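Local coordinates for type-iv like pilin ttha1222 (PDB 5G2F), which is a type IV-like competence pilin that probably takes part in DNA uptake as part of a pilus-like assembly, at the interface of chains A and B. Sequence-based numbering; all coordinates share one arbitrary frame. Chains: chain A/B, Type-iv like pilin ttha1222.

The interface of chains A and B. Residues chain A 17, 21, 33, 39-40; chain B 5-6, 8-9, 12.
A:Gln21 reaches across to B:Ser9 and B:Ala6 where two copies of this type IV-like pilin meet, each the C-terminal part of the protein without the N-terminal methylation motif that type IV pilins carry. The chain B helix 3-20 lies against the end of the corresponding helix of chain A and loop residues A:Leu33, A:Gly39 and A:Phe40. The contact is not an exact two-fold and may reflect crystal packing rather than pilus packing. The chain of A:Gln21 bends at chi2 (-71°), turning its amide back over the helix end. NE2 donates to A:Ala17 O, in the last turn of the helix just before it, and, across the interface, to B:Ala6 O at 3.2 Å, in the carbonyl plane and on a lone pair. B:Ser9 OG is hydrogen bonded chiefly to B:Ala5 O at 2.7 Å, with B:Ala6 O a less well placed acceptor for its one hydrogen. This OG lies 3.0 Å from A:Gln21 NE2 but well above the amide plane, a close polar contact rather than a strong hydrogen bond. A leucine in place of A:Gln21 would probably leave B:Ala6 O without its donor from chain A and the hydroxyl of B:Ser9 without its amide neighbour.

Followed outward, B:Arg12 places CB 3.9 Å from A:Leu33 CD1, and its CD lies alongside A:Gly39 CA at 3.7 Å. A bend at chi3 (61°) then brings the guanidinium back over A:Leu33: methyl CD1 sits above the centre of one face, 3.4 Å from CZ, with NE, NH1 and NH2 around it. NH1 also approaches A:Phe40 CE2, the ring and guanidinium planes standing 78° apart, nearly at right angles. The other A:Leu33 methyl, CD2, turns towards B:Ser9 CB, which also meets A:Phe40 CE1 at 3.6 Å. Towards the backbone end of A:Phe40, B:Ala5 CB packs on its carbonyl group and near A:Ala17 CB, whose methyl lies at the ring's edge within chain A.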
loop_
_atom_site.group_PDB
_atom_site.type_symbol
_atom_site.label_atom_id
_atom_site.label_comp_id
_atom_site.label_asym_id
_atom_site.label_seq_id
_atom_site.Cartn_x
_atom_site.Cartn_y
_atom_site.Cartn_z
ATOM N N ALA A 17 5.915 9.624 8.266
ATOM C CA ALA A 17 5.494 9.678 6.866
ATOM C C ALA A 17 3.981 9.884 6.694
ATOM O O ALA A 17 3.527 10.665 5.835
ATOM C CB ALA A 17 5.945 8.414 6.139
ATOM N N GLN A 21 1.208 13.333 5.179
ATOM C CA GLN A 21 0.157 13.259 4.179
ATOM C C GLN A 21 -1.147 13.863 4.654
ATOM O O GLN A 21 -2.109 13.840 3.916
ATOM C CB GLN A 21 -0.208 11.814 3.885
ATOM C CG GLN A 21 0.928 10.815 3.839
ATOM C CD GLN A 21 1.802 10.978 2.639
ATOM O OE1 GLN A 21 1.296 11.011 1.529
ATOM N NE2 GLN A 21 3.133 10.990 2.844
ATOM N N LEU A 33 -4.068 3.372 2.461
ATOM C CA LEU A 33 -2.685 2.852 2.530
ATOM C C LEU A 33 -2.574 2.008 3.816
ATOM O O LEU A 33 -2.297 2.545 4.907
ATOM C CB LEU A 33 -1.722 4.025 2.526
ATOM C CG LEU A 33 -0.220 3.720 2.497
ATOM C CD1 LEU A 33 0.197 2.804 1.355
ATOM C CD2 LEU A 33 0.581 5.006 2.430
ATOM N N GLY A 39 7.189 1.216 0.811
ATOM C CA GLY A 39 6.827 2.611 0.620
ATOM C C GLY A 39 7.111 3.508 1.804
ATOM O O GLY A 39 6.638 4.649 1.829
ATOM N N PHE A 40 7.882 3.001 2.771
ATOM C CA PHE A 40 8.269 3.791 3.918
ATOM C C PHE A 40 9.744 3.756 4.230
ATOM O O PHE A 40 10.170 3.683 5.401
ATOM C CB PHE A 40 7.462 3.365 5.159
ATOM C CG PHE A 40 5.994 3.618 5.049
ATOM C CD1 PHE A 40 5.458 4.867 5.375
ATOM C CD2 PHE A 40 5.142 2.651 4.581
ATOM C CE1 PHE A 40 4.118 5.114 5.268
ATOM C CE2 PHE A 40 3.792 2.893 4.484
ATOM C CZ PHE A 40 3.272 4.134 4.842
ATOM N N ALA B 5 10.616 8.230 3.089
ATOM C CA ALA B 5 9.359 7.561 3.435
ATOM C C ALA B 5 8.136 8.435 3.104
ATOM O O ALA B 5 7.143 7.945 2.612
ATOM C CB ALA B 5 9.360 7.164 4.900
ATOM N N ALA B 6 8.226 9.739 3.319
ATOM C CA ALA B 6 7.077 10.607 3.035
ATOM C C ALA B 6 6.846 10.648 1.522
ATOM O O ALA B 6 5.715 10.541 1.055
ATOM C CB ALA B 6 7.312 11.998 3.587
ATOM N N GLN B 8 7.798 8.200 -0.858
ATOM C CA GLN B 8 7.345 6.924 -1.295
ATOM C C GLN B 8 5.874 6.718 -0.968
ATOM O O GLN B 8 5.117 6.199 -1.804
ATOM C CB GLN B 8 8.160 5.820 -0.639
ATOM C CG GLN B 8 9.556 5.683 -1.185
ATOM C CD GLN B 8 10.382 4.655 -0.422
ATOM O OE1 GLN B 8 10.136 4.391 0.738
ATOM N NE2 GLN B 8 11.396 4.093 -1.078
ATOM N N SER B 9 5.505 7.073 0.267
ATOM C CA SER B 9 4.144 6.878 0.708
ATOM C C SER B 9 3.178 7.766 -0.114
ATOM O O SER B 9 2.098 7.331 -0.447
ATOM C CB SER B 9 4.039 7.047 2.243
ATOM O OG SER B 9 4.480 8.299 2.712
ATOM N N ARG B 12 2.608 5.914 -3.335
ATOM C CA ARG B 12 1.663 4.798 -3.132
ATOM C C ARG B 12 0.231 5.330 -3.064
ATOM O O ARG B 12 -0.709 4.717 -3.593
ATOM C CB ARG B 12 2.033 3.987 -1.912
ATOM C CG ARG B 12 3.319 3.149 -2.064
ATOM C CD ARG B 12 3.567 2.132 -0.953
ATOM N NE ARG B 12 2.490 1.148 -0.869
ATOM C CZ ARG B 12 2.228 0.374 0.174
ATOM N NH1 ARG B 12 2.958 0.441 1.279
ATOM N NH2 ARG B 12 1.226 -0.496 0.105
#